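Local coordinates for PmoD (Methylocystis sp. ATCC 49242, PDB 6CPD), which binds copper through its periplasmic cupredoxin-like domain and probably serves copper handling in methane-oxidising bacteria, at residues R51-E56 against P84-K90; T18-P22 against I33-G37; G103-V109 against A121-V127; L57-R61 against E72-D76. All coordinates share one frame; numbering follows the deposited sequence.

Contact 1: R51-E56 against P84-K90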
loop_
_atom_site.group_PDB
_atom_site.type_symbol
_atom_site.label_atom_id
_atom_site.label_comp_id
_atom_site.label_asym_id
_atom_site.label_seq_id
_atom_site.Cartn_x
_atom_site.Cartn_y
_atom_site.Cartn_z
ATOM N N ARG B 51 2.539 -18.988 -5.917
ATOM C CA ARG B 51 2.275 -19.943 -4.846
ATOM C C ARG B 51 3.200 -21.157 -4.922
ATOM O O ARG B 51 3.310 -21.923 -3.967
ATOM C CB ARG B 51 0.815 -20.404 -4.871
ATOM C CG ARG B 51 -0.193 -19.334 -4.498
ATOM C CD ARG B 51 -1.612 -19.885 -4.609
ATOM N NE ARG B 51 -2.631 -18.846 -4.489
ATOM C CZ ARG B 51 -3.915 -19.027 -4.782
ATOM N NH1 ARG B 51 -4.336 -20.208 -5.214
ATOM N NH2 ARG B 51 -4.779 -18.030 -4.645
ATOM N N ASP B 52 3.841 -21.344 -6.067
ATOM C CA ASP B 52 4.717 -22.490 -6.261
ATOM C C ASP B 52 6.175 -22.030 -6.149
ATOM O O ASP B 52 7.094 -22.788 -6.450
ATOM C CB ASP B 52 4.436 -23.144 -7.620
ATOM C CG ASP B 52 4.801 -24.621 -7.658
ATOM O OD1 ASP B 52 5.774 -25.030 -6.995
ATOM O OD2 ASP B 52 4.096 -25.381 -8.359
ATOM N N LEU B 53 6.376 -20.769 -5.760
ATOM C CA LEU B 53 7.717 -20.181 -5.672
ATOM C C LEU B 53 8.182 -20.009 -4.232
ATOM O O LEU B 53 7.452 -19.461 -3.404
ATOM C CB LEU B 53 7.776 -18.822 -6.363
ATOM C CG LEU B 53 7.580 -18.765 -7.874
ATOM C CD1 LEU B 53 7.840 -17.338 -8.343
ATOM C CD2 LEU B 53 8.515 -19.739 -8.551
ATOM N N PRO B 54 9.410 -20.461 -3.944
ATOM C CA PRO B 54 10.002 -20.253 -2.624
ATOM C C PRO B 54 10.041 -18.769 -2.286
ATOM O O PRO B 54 10.473 -17.953 -3.103
ATOM C CB PRO B 54 11.412 -20.845 -2.765
ATOM C CG PRO B 54 11.291 -21.857 -3.872
ATOM C CD PRO B 54 10.291 -21.249 -4.828
ATOM N N LEU B 55 9.552 -18.435 -1.101
ATOM C CA LEU B 55 9.506 -17.057 -0.654
ATOM C C LEU B 55 10.119 -16.951 0.746
ATOM O O LEU B 55 9.706 -17.629 1.688
ATOM C CB LEU B 55 8.062 -16.558 -0.687
ATOM C CG LEU B 55 7.691 -15.120 -0.336
ATOM C CD1 LEU B 55 6.332 -14.812 -0.952
ATOM C CD2 LEU B 55 7.637 -14.907 1.169
ATOM N N GLU B 56 11.122 -16.097 0.869
ATOM C CA GLU B 56 11.804 -15.893 2.136
ATOM C C GLU B 56 11.505 -14.488 2.652
ATOM O O GLU B 56 11.399 -13.542 1.866
ATOM C CB GLU B 56 13.308 -16.090 1.962
ATOM C CG GLU B 56 14.143 -15.634 3.146
ATOM C CD GLU B 56 15.638 -15.614 2.852
ATOM O OE1 GLU B 56 16.022 -15.659 1.664
ATOM O OE2 GLU B 56 16.433 -15.537 3.816
ATOM N N PRO B 84 12.646 -18.671 6.902
ATOM C CA PRO B 84 13.297 -19.343 5.773
ATOM C C PRO B 84 12.369 -19.524 4.575
ATOM O O PRO B 84 11.149 -19.603 4.733
ATOM C CB PRO B 84 13.692 -20.716 6.351
ATOM C CG PRO B 84 13.793 -20.495 7.810
ATOM C CD PRO B 84 12.770 -19.434 8.155
ATOM N N ALA B 85 12.964 -19.618 3.392
ATOM C CA ALA B 85 12.216 -19.746 2.150
ATOM C C ALA B 85 11.277 -20.947 2.171
ATOM O O ALA B 85 11.661 -22.022 2.605
ATOM C CB ALA B 85 13.182 -19.860 0.975
ATOM N N LYS B 86 10.042 -20.747 1.712
ATOM C CA LYS B 86 9.072 -21.831 1.596
ATOM C C LYS B 86 7.980 -21.434 0.613
ATOM O O LYS B 86 7.772 -20.251 0.331
ATOM C CB LYS B 86 8.464 -22.224 2.946
ATOM C CG LYS B 86 7.537 -21.205 3.538
ATOM C CD LYS B 86 6.638 -21.822 4.594
ATOM C CE LYS B 86 5.615 -22.743 3.967
ATOM N NZ LYS B 86 4.582 -23.167 4.949
ATOM N N LYS B 87 7.328 -22.443 0.050
ATOM C CA LYS B 87 6.209 -22.225 -0.849
ATOM C C LYS B 87 4.930 -22.020 -0.038
ATOM O O LYS B 87 4.620 -22.809 0.853
ATOM C CB LYS B 87 6.072 -23.419 -1.796
ATOM C CG LYS B 87 7.299 -23.601 -2.682
ATOM C CD LYS B 87 7.216 -24.843 -3.552
ATOM C CE LYS B 87 8.522 -25.049 -4.306
ATOM N NZ LYS B 87 8.448 -26.158 -5.289
ATOM N N TYR B 88 4.193 -20.956 -0.343
ATOM C CA TYR B 88 2.914 -20.704 0.313
ATOM C C TYR B 88 1.774 -21.032 -0.626
ATOM O O TYR B 88 1.287 -20.171 -1.362
ATOM C CB TYR B 88 2.820 -19.258 0.792
ATOM C CG TYR B 88 3.813 -18.960 1.890
ATOM C CD1 TYR B 88 3.549 -19.325 3.206
ATOM C CD2 TYR B 88 5.026 -18.354 1.607
ATOM C CE1 TYR B 88 4.461 -19.074 4.214
ATOM C CE2 TYR B 88 5.953 -18.090 2.618
ATOM C CZ TYR B 88 5.658 -18.455 3.915
ATOM O OH TYR B 88 6.567 -18.202 4.915
ATOM N N SER B 89 1.349 -22.290 -0.584
ATOM C CA SER B 89 0.395 -22.826 -1.551
ATOM C C SER B 89 -0.973 -22.166 -1.468
ATOM O O SER B 89 -1.714 -22.169 -2.447
ATOM C CB SER B 89 0.243 -24.338 -1.367
ATOM O OG SER B 89 -0.162 -24.643 -0.046
ATOM N N LYS B 90 -1.328 -21.623 -0.308
ATOM C CA LYS B 90 -2.620 -20.951 -0.179
ATOM C C LYS B 90 -2.524 -19.493 -0.614
ATOM O O LYS B 90 -3.539 -18.825 -0.776
ATOM C CB LYS B 90 -3.165 -21.055 1.249
ATOM C CG LYS B 90 -3.417 -22.492 1.720
ATOM C CD LYS B 90 -4.075 -22.523 3.099
ATOM C CE LYS B 90 -4.355 -23.951 3.570
ATOM N NZ LYS B 90 -5.439 -24.598 2.777
HETATM O O HOH W 1 5.212 -18.884 -2.435
HETATM O O HOH W 2 8.991 -17.681 4.177
#
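An antiparallel edge pairing, in which L55 and K86 exchange two backbone hydrogen bonds, joins the start of strand 55-61 to the end of strand 79-86 at the surface of the cupredoxin-like domain. L55 N donates to K86 O at 2.9 Å, and K86 N returns the bond to L55 O. L55 O also receives an H-bond from a water and a CA-H contact from A85 at 3.3 Å. That water bridges to P84 O and accepts a hydrogen bond from Y88 OH at 2.6 Å; it lies in the ring plane, at the edge, and probably steadies the far end of the tyrosine. The Y88 and L55 side chains cross at about a right angle, with L55 CD2 3.9 Å from Y88 CE2, and L55 also packs against V109 and L111. A second water donates to L53 O and accepts from Y88 N. K87 runs alongside D52, its chain extended beyond CG, and NZ forms a long, weak salt bridge of 3.4 Å to D52 OD1 and a second, weak ion pair with E114. R51 lays its aliphatic part along the chain, CD 3.1 Å from S89 O, with K90 O over one face of the guanidinium. The polar joining thus rests on two main-chain bonds and two bridging waters, while the exposed, long charge pair probably adds little.

Contact 2: T18-P22 against I33-G37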
loop_
_atom_site.group_PDB
_atom_site.type_symbol
_atom_site.label_atom_id
_atom_site.label_comp_id
_atom_site.label_asym_id
_atom_site.label_seq_id
_atom_site.Cartn_x
_atom_site.Cartn_y
_atom_site.Cartn_z
ATOM N N THR B 18 -1.059 -6.271 5.189
ATOM C CA THR B 18 -1.867 -5.622 6.211
ATOM C C THR B 18 -1.146 -5.772 7.561
ATOM O O THR B 18 -0.576 -6.823 7.854
ATOM C CB THR B 18 -3.288 -6.237 6.324
ATOM O OG1 THR B 18 -3.927 -6.272 5.038
ATOM C CG2 THR B 18 -4.143 -5.424 7.283
ATOM N N VAL B 19 -1.152 -4.717 8.359
ATOM C CA VAL B 19 -0.515 -4.760 9.665
ATOM C C VAL B 19 -1.520 -4.416 10.737
ATOM O O VAL B 19 -2.229 -3.415 10.609
ATOM C CB VAL B 19 0.660 -3.760 9.749
ATOM C CG1 VAL B 19 1.366 -3.895 11.081
ATOM C CG2 VAL B 19 1.642 -3.979 8.589
ATOM N N PHE B 20 -1.631 -5.234 11.783
ATOM C CA PHE B 20 -2.414 -4.770 12.920
ATOM C C PHE B 20 -1.698 -5.034 14.242
ATOM O O PHE B 20 -0.753 -5.820 14.310
ATOM C CB PHE B 20 -3.850 -5.318 12.920
ATOM C CG PHE B 20 -3.978 -6.794 13.056
ATOM C CD1 PHE B 20 -3.805 -7.620 11.954
ATOM C CD2 PHE B 20 -4.406 -7.355 14.264
ATOM C CE1 PHE B 20 -3.981 -8.998 12.071
ATOM C CE2 PHE B 20 -4.586 -8.732 14.394
ATOM C CZ PHE B 20 -4.375 -9.555 13.292
ATOM N N GLN B 21 -2.144 -4.307 15.263
ATOM C CA GLN B 21 -1.572 -4.343 16.606
ATOM C C GLN B 21 -2.700 -4.502 17.612
ATOM O O GLN B 21 -3.217 -3.519 18.165
ATOM C CB GLN B 21 -0.784 -3.072 16.870
ATOM C CG GLN B 21 0.330 -2.814 15.837
ATOM C CD GLN B 21 1.312 -1.753 16.308
ATOM O OE1 GLN B 21 0.983 -0.567 16.348
ATOM N NE2 GLN B 21 2.509 -2.180 16.703
ATOM N N PRO B 22 -3.107 -5.754 17.826
ATOM C CA PRO B 22 -4.308 -6.130 18.581
ATOM C C PRO B 22 -4.291 -5.676 20.048
ATOM O O PRO B 22 -5.366 -5.562 20.656
ATOM C CB PRO B 22 -4.324 -7.661 18.470
ATOM C CG PRO B 22 -2.896 -8.051 18.187
ATOM C CD PRO B 22 -2.346 -6.924 17.353
ATOM N N ILE B 33 3.576 2.198 11.534
ATOM C CA ILE B 33 3.046 1.402 12.635
ATOM C C ILE B 33 3.246 2.152 13.952
ATOM O O ILE B 33 4.380 2.307 14.387
ATOM C CB ILE B 33 3.753 0.025 12.638
ATOM C CG1 ILE B 33 3.564 -0.645 11.271
ATOM C CG2 ILE B 33 3.269 -0.852 13.749
ATOM C CD1 ILE B 33 4.446 -1.839 11.058
ATOM N N PRO B 34 2.150 2.598 14.599
ATOM C CA PRO B 34 2.257 3.606 15.674
ATOM C C PRO B 34 2.791 3.114 17.023
ATOM O O PRO B 34 3.340 3.920 17.783
ATOM C CB PRO B 34 0.817 4.111 15.825
ATOM C CG PRO B 34 -0.036 3.004 15.330
ATOM C CD PRO B 34 0.747 2.354 14.219
ATOM N N ALA B 35 2.673 1.827 17.325
ATOM C CA ALA B 35 3.008 1.392 18.679
ATOM C C ALA B 35 4.082 0.319 18.673
ATOM O O ALA B 35 4.332 -0.320 17.656
ATOM C CB ALA B 35 1.749 0.870 19.396
ATOM N N THR B 36 4.784 0.207 19.795
ATOM C CA THR B 36 5.664 -0.918 20.038
ATOM C C THR B 36 4.769 -2.057 20.511
ATOM O O THR B 36 3.621 -1.824 20.893
ATOM C CB THR B 36 6.766 -0.586 21.067
ATOM O OG1 THR B 36 6.175 0.051 22.196
ATOM C CG2 THR B 36 7.786 0.377 20.456
ATOM N N GLY B 37 5.248 -3.288 20.428
ATOM C CA GLY B 37 4.478 -4.386 20.976
ATOM C C GLY B 37 4.071 -5.395 19.921
ATOM O O GLY B 37 4.627 -5.422 18.807
#
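Q21 and A35 are joined by two hydrogen bonds that use both ends of the glutamine amide. NE2 donates to A35 O at 2.8 Å in an almost straight bond, 178° at the hydrogen; A35 O lies in the amide plane of Q21, although the donor stands above the plane of the A35 carbonyl. In return OE1 accepts A35 N at 3.1 Å on a lone pair, in the carbonyl plane. Gripped at both ends, the amide has its flip and its rotation settled, and a further bond from NE2 to T39 OG1 reinforces this. Carbon atoms pack round the amide: I33 CG2 sits 3.3 Å from Q21 CD, the A35 methyl approaches OE1, and P34 CD lies 3.6 Å from the same oxygen. The one apolar pair is V19 CG1 with I33 CD1, 3.7 Å apart, the two side chains crossing at about a right angle; CG1 of V19 stands opposite its own backbone N (chi1 -176°), which carries it to the isoleucine. A leucine in place of Q21 would probably leave A35 N and A35 O without these partners and the 33-37 loop less firmly held. The arrangement is a side chain mimicking a strand's backbone: one amide pairs with both polar main-chain atoms of a single residue, tying the end of strand 13-20 to the connection between the two sheets of the cupredoxin-like sandwich.

Contact 3: G103-V109 against A121-V127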
loop_
_atom_site.group_PDB
_atom_site.type_symbol
_atom_site.label_atom_id
_atom_site.label_comp_id
_atom_site.label_asym_id
_atom_site.label_seq_id
_atom_site.Cartn_x
_atom_site.Cartn_y
_atom_site.Cartn_z
ATOM N N GLY B 103 11.649 2.682 15.523
ATOM C CA GLY B 103 12.706 2.879 14.546
ATOM C C GLY B 103 12.287 2.517 13.131
ATOM O O GLY B 103 11.116 2.211 12.887
ATOM N N HIS B 104 13.241 2.583 12.199
ATOM C CA HIS B 104 12.991 2.220 10.807
ATOM C C HIS B 104 13.381 0.783 10.570
ATOM O O HIS B 104 14.440 0.339 11.038
ATOM C CB HIS B 104 13.788 3.092 9.829
ATOM C CG HIS B 104 13.397 4.532 9.828
ATOM N ND1 HIS B 104 14.050 5.483 10.584
ATOM C CD2 HIS B 104 12.436 5.190 9.140
ATOM C CE1 HIS B 104 13.503 6.664 10.361
ATOM N NE2 HIS B 104 12.517 6.512 9.494
ATOM N N TYR B 105 12.543 0.080 9.812
ATOM C CA TYR B 105 12.761 -1.322 9.522
ATOM C C TYR B 105 12.587 -1.563 8.034
ATOM O O TYR B 105 11.982 -0.751 7.323
ATOM C CB TYR B 105 11.793 -2.217 10.318
ATOM C CG TYR B 105 12.013 -2.133 11.802
ATOM C CD1 TYR B 105 11.416 -1.132 12.551
ATOM C CD2 TYR B 105 12.842 -3.035 12.452
ATOM C CE1 TYR B 105 11.631 -1.042 13.930
ATOM C CE2 TYR B 105 13.058 -2.954 13.815
ATOM C CZ TYR B 105 12.450 -1.963 14.550
ATOM O OH TYR B 105 12.681 -1.896 15.911
ATOM N N ILE B 106 13.127 -2.678 7.567
ATOM C CA ILE B 106 12.956 -3.073 6.182
ATOM C C ILE B 106 12.547 -4.535 6.131
ATOM O O ILE B 106 13.227 -5.385 6.708
ATOM C CB ILE B 106 14.252 -2.889 5.360
ATOM C CG1 ILE B 106 14.811 -1.468 5.517
ATOM C CG2 ILE B 106 13.995 -3.276 3.894
ATOM C CD1 ILE B 106 16.028 -1.170 4.676
ATOM N N GLY B 107 11.448 -4.835 5.448
ATOM C CA GLY B 107 11.101 -6.219 5.204
ATOM C C GLY B 107 11.698 -6.600 3.863
ATOM O O GLY B 107 11.403 -5.973 2.843
ATOM N N LEU B 108 12.575 -7.598 3.871
ATOM C CA LEU B 108 13.182 -8.101 2.645
ATOM C C LEU B 108 12.487 -9.375 2.199
ATOM O O LEU B 108 12.589 -10.398 2.873
ATOM C CB LEU B 108 14.667 -8.388 2.845
ATOM C CG LEU B 108 15.505 -7.204 3.289
ATOM C CD1 LEU B 108 16.928 -7.649 3.622
ATOM C CD2 LEU B 108 15.496 -6.187 2.179
ATOM N N VAL B 109 11.791 -9.316 1.075
ATOM C CA VAL B 109 11.106 -10.487 0.542
ATOM C C VAL B 109 11.925 -11.027 -0.617
ATOM O O VAL B 109 12.156 -10.335 -1.604
ATOM C CB VAL B 109 9.682 -10.173 0.051
ATOM C CG1 VAL B 109 9.024 -11.442 -0.490
ATOM C CG2 VAL B 109 8.840 -9.553 1.170
ATOM N N ALA B 121 12.673 -7.895 -2.934
ATOM C CA ALA B 121 11.945 -6.632 -2.886
ATOM C C ALA B 121 11.956 -6.142 -1.456
ATOM O O ALA B 121 12.014 -6.949 -0.525
ATOM C CB ALA B 121 10.530 -6.810 -3.393
ATOM N N GLN B 122 11.915 -4.822 -1.278
ATOM C CA GLN B 122 11.996 -4.213 0.045
ATOM C C GLN B 122 10.704 -3.502 0.352
ATOM O O GLN B 122 10.148 -2.829 -0.522
ATOM C CB GLN B 122 13.170 -3.212 0.129
ATOM C CG GLN B 122 14.508 -3.758 -0.356
ATOM C CD GLN B 122 15.638 -2.725 -0.313
ATOM O OE1 GLN B 122 15.471 -1.619 0.205
ATOM N NE2 GLN B 122 16.797 -3.097 -0.848
ATOM N N PHE B 123 10.163 -3.714 1.545
ATOM C CA PHE B 123 9.158 -2.776 2.005
ATOM C C PHE B 123 9.683 -2.097 3.254
ATOM O O PHE B 123 10.069 -2.747 4.240
ATOM C CB PHE B 123 7.801 -3.427 2.217
ATOM C CG PHE B 123 7.773 -4.541 3.204
ATOM C CD1 PHE B 123 7.375 -4.312 4.512
ATOM C CD2 PHE B 123 8.012 -5.850 2.795
ATOM C CE1 PHE B 123 7.301 -5.361 5.428
ATOM C CE2 PHE B 123 7.922 -6.913 3.700
ATOM C CZ PHE B 123 7.566 -6.664 5.019
ATOM N N LYS B 124 9.696 -0.773 3.188
ATOM C CA LYS B 124 10.283 0.026 4.250
ATOM C C LYS B 124 9.157 0.504 5.127
ATOM O O LYS B 124 8.110 0.910 4.627
ATOM C CB LYS B 124 11.064 1.196 3.665
ATOM C CG LYS B 124 12.199 0.758 2.768
ATOM C CD LYS B 124 13.142 1.901 2.477
ATOM C CE LYS B 124 14.339 1.434 1.693
ATOM N NZ LYS B 124 15.336 2.531 1.602
ATOM N N PHE B 125 9.342 0.426 6.440
ATOM C CA PHE B 125 8.291 0.894 7.327
ATOM C C PHE B 125 8.887 1.409 8.617
ATOM O O PHE B 125 10.067 1.213 8.901
ATOM C CB PHE B 125 7.258 -0.216 7.620
ATOM C CG PHE B 125 7.817 -1.431 8.327
ATOM C CD1 PHE B 125 8.460 -2.430 7.615
ATOM C CD2 PHE B 125 7.663 -1.590 9.707
ATOM C CE1 PHE B 125 8.966 -3.554 8.265
ATOM C CE2 PHE B 125 8.155 -2.717 10.364
ATOM C CZ PHE B 125 8.795 -3.700 9.644
ATOM N N MET B 126 8.072 2.071 9.411
ATOM C CA MET B 126 8.600 2.468 10.693
ATOM C C MET B 126 7.651 2.139 11.821
ATOM O O MET B 126 6.431 2.055 11.640
ATOM C CB MET B 126 8.936 3.935 10.681
ATOM C CG MET B 126 7.778 4.866 10.629
ATOM S SD MET B 126 8.497 6.481 10.958
ATOM C CE MET B 126 9.425 6.072 12.434
ATOM N N VAL B 127 8.248 1.935 12.990
ATOM C CA VAL B 127 7.509 1.629 14.197
ATOM C C VAL B 127 7.670 2.816 15.121
ATOM O O VAL B 127 8.787 3.276 15.358
ATOM C CB VAL B 127 8.019 0.337 14.858
ATOM C CG1 VAL B 127 7.312 0.090 16.178
ATOM C CG2 VAL B 127 7.862 -0.847 13.895
#
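The beta hairpin of strands 103-112 and 118-127 holds this contact, with seven antiparallel pairs in unbroken register from G103-V127 to V109-A121. Four hydrogen-bonded pairs supply eight backbone bonds, among them G107 N to F123 O at 2.8 Å and Y105 N to F125 O at 2.9 Å. G107 has no side chain, and the F123 ring folds across it: G107 CA lies 3.7 Å from the ring centroid, over one face, while V109 CG2 meets the edge near the ring plane. The ring is placed there by CG of F123 lying between the backbone N and the carbonyl carbon (chi1 59°). In the cupredoxin-like sandwich this face, with Y105, F123, F125 and V127, is turned to the core, where V8 packs on F123. F125 repeats the pattern: Y105 CB stands over its face, 3.4 Å from CZ, and the two planes differ by 20°, but the ring centres are too far offset for a real stack. V127 CG2 meets Y105 CE1 at 3.8 Å. With an alanine in place of F123, G107 CA is likely to lose the ring that covers it and V109 its aromatic neighbour. On the other face, L108 CD2 touches Q122 CG at 3.6 Å, and M126 SD lies obliquely 4.9 Å from the H104 ring centroid.

Contact 4: L57-R61 against E72-D76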
loop_
_atom_site.group_PDB
_atom_site.type_symbol
_atom_site.label_atom_id
_atom_site.label_comp_id
_atom_site.label_asym_id
_atom_site.label_seq_id
_atom_site.Cartn_x
_atom_site.Cartn_y
_atom_site.Cartn_z
ATOM N N LEU B 57 11.352 -14.345 3.963
ATOM C CA LEU B 57 11.153 -13.015 4.539
ATOM C C LEU B 57 12.180 -12.765 5.633
ATOM O O LEU B 57 12.349 -13.586 6.529
ATOM C CB LEU B 57 9.733 -12.858 5.110
ATOM C CG LEU B 57 9.490 -11.580 5.939
ATOM C CD1 LEU B 57 9.469 -10.298 5.089
ATOM C CD2 LEU B 57 8.215 -11.696 6.783
ATOM N N ARG B 58 12.863 -11.635 5.545
ATOM C CA ARG B 58 13.730 -11.182 6.618
ATOM C C ARG B 58 13.427 -9.740 6.939
ATOM O O ARG B 58 13.486 -8.877 6.065
ATOM C CB ARG B 58 15.199 -11.368 6.248
ATOM C CG ARG B 58 16.146 -10.856 7.333
ATOM C CD ARG B 58 17.584 -10.923 6.904
ATOM N NE ARG B 58 18.118 -12.260 7.146
ATOM C CZ ARG B 58 18.974 -12.885 6.355
ATOM N NH1 ARG B 58 19.382 -12.306 5.242
ATOM N NH2 ARG B 58 19.404 -14.094 6.670
ATOM N N ILE B 59 13.092 -9.467 8.192
ATOM C CA ILE B 59 12.884 -8.080 8.591
ATOM C C ILE B 59 14.132 -7.613 9.329
ATOM O O ILE B 59 14.568 -8.248 10.285
ATOM C CB ILE B 59 11.632 -7.927 9.473
ATOM C CG1 ILE B 59 10.386 -8.335 8.685
ATOM C CG2 ILE B 59 11.496 -6.472 9.983
ATOM C CD1 ILE B 59 9.103 -8.271 9.510
ATOM N N ILE B 60 14.728 -6.529 8.851
ATOM C CA ILE B 60 15.937 -5.994 9.479
ATOM C C ILE B 60 15.731 -4.579 9.988
ATOM O O ILE B 60 14.875 -3.830 9.495
ATOM C CB ILE B 60 17.138 -5.957 8.503
ATOM C CG1 ILE B 60 16.816 -5.048 7.308
ATOM C CG2 ILE B 60 17.498 -7.367 8.018
ATOM C CD1 ILE B 60 18.012 -4.765 6.421
ATOM N N ARG B 61 16.530 -4.220 10.983
ATOM C CA ARG B 61 16.699 -2.827 11.346
ATOM C C ARG B 61 17.359 -2.151 10.154
ATOM O O ARG B 61 18.289 -2.697 9.553
ATOM C CB ARG B 61 17.548 -2.703 12.628
ATOM C CG ARG B 61 16.867 -3.406 13.810
ATOM C CD ARG B 61 17.729 -3.499 15.050
ATOM N NE ARG B 61 18.751 -4.542 14.968
ATOM C CZ ARG B 61 18.555 -5.829 15.242
ATOM N NH1 ARG B 61 17.357 -6.272 15.611
ATOM N NH2 ARG B 61 19.568 -6.685 15.148
ATOM N N GLU B 72 25.423 -12.769 4.687
ATOM C CA GLU B 72 24.420 -13.353 5.579
ATOM C C GLU B 72 24.764 -13.036 7.046
ATOM O O GLU B 72 23.876 -12.886 7.884
ATOM C CB GLU B 72 24.317 -14.865 5.350
ATOM C CG GLU B 72 22.872 -15.392 5.353
ATOM C CD GLU B 72 22.415 -15.989 6.675
ATOM O OE1 GLU B 72 23.263 -16.244 7.561
ATOM O OE2 GLU B 72 21.185 -16.192 6.821
ATOM N N LYS B 73 26.055 -12.944 7.352
ATOM C CA LYS B 73 26.475 -12.572 8.697
ATOM C C LYS B 73 26.097 -11.121 9.007
ATOM O O LYS B 73 25.685 -10.807 10.126
ATOM C CB LYS B 73 27.976 -12.771 8.878
ATOM C CG LYS B 73 28.414 -12.597 10.321
ATOM C CD LYS B 73 29.863 -12.977 10.526
ATOM C CE LYS B 73 30.803 -12.136 9.671
ATOM N NZ LYS B 73 32.234 -12.528 9.876
ATOM N N GLU B 74 26.274 -10.241 8.023
ATOM C CA GLU B 74 25.951 -8.825 8.187
ATOM C C GLU B 74 24.450 -8.645 8.297
ATOM O O GLU B 74 23.966 -7.869 9.119
ATOM C CB GLU B 74 26.506 -7.991 7.029
ATOM C CG GLU B 74 28.003 -7.681 7.148
ATOM C CD GLU B 74 28.885 -8.904 6.948
ATOM O OE1 GLU B 74 28.422 -9.878 6.313
ATOM O OE2 GLU B 74 30.042 -8.894 7.428
ATOM N N LEU B 75 23.712 -9.358 7.455
ATOM C CA LEU B 75 22.263 -9.311 7.509
ATOM C C LEU B 75 21.766 -9.867 8.837
ATOM O O LEU B 75 20.806 -9.355 9.399
ATOM C CB LEU B 75 21.658 -10.066 6.327
ATOM C CG LEU B 75 21.612 -9.264 5.025
ATOM C CD1 LEU B 75 21.196 -10.137 3.853
ATOM C CD2 LEU B 75 20.660 -8.075 5.147
ATOM N N ASP B 76 22.415 -10.915 9.341
ATOM C CA ASP B 76 22.000 -11.504 10.614
ATOM C C ASP B 76 22.136 -10.519 11.788
ATOM O O ASP B 76 21.276 -10.468 12.674
ATOM C CB ASP B 76 22.803 -12.777 10.900
ATOM C CG ASP B 76 22.240 -13.997 10.182
ATOM O OD1 ASP B 76 21.042 -13.983 9.811
ATOM O OD2 ASP B 76 22.997 -14.972 9.988
#
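R58 reaches from strand 55-61 to the first turn of helix 72-77 and meets three of its residues with one guanidinium group. NH2 forms a salt bridge with E72 OE2 at 2.8 Å; the oxygen sits at the edge of the guanidinium, near its plane, but the hydrogen bond is bent to 120° and weak, and the carboxylate is strongly turned from the plane of the arginine. D76 OD1, 3.5 Å from the same NH2, lies well out of the guanidinium plane, so it attracts by charge alone. L75 packs on the guanidinium itself: its CB lies over one face, and its CD1 approaches NH1 at 3.2 Å. E72 is poorly ordered, so its part in this salt-bridge network is less certain. With CG of R58 anti to the backbone N, a bend at chi3 (-84°) swings the guanidinium round to the helix. The axes of the two segments approach to 10.0 Å, at 67°, a short helix hung on the connection between two neighbouring strands of the mixed sheet and resting on that sheet through L75. Beside R58, I60 CG2 is 4.1 Å from L75 O and also touches L75 CD2, while L108 of the adjoining strand packs on L75 as well. Further out, T79 and H82 of strand 79-86 touch the R58 side chain, backbone hydrogen bonds with L108 fix its strand, and D76 N to E72 O at 2.9 Å holds the two acids one turn apart. R61 bonds to E80 and to A77 O.

In the fold
Following the chain from the N terminus, contact 2 comes first: it closes the short loop between strand 13-20 and the 33-37 loop. Contact 1 then opens at R51 and closes only at K90, a longer excursion that contains the whole of contact 4, where strand 55-61 meets helix 72-77 before the chain returns along strand 79-86. Contact 3, the hairpin near the C terminus, follows in series; no contacts cross. In space, strand 55-61 lies between strands 79-86 and 103-112, so contacts 1, 3 and 4 share one mixed sheet. Contact 2 joins this sheet's far edge through I33 and M126, linking it to strand 13-20 of the other sheet.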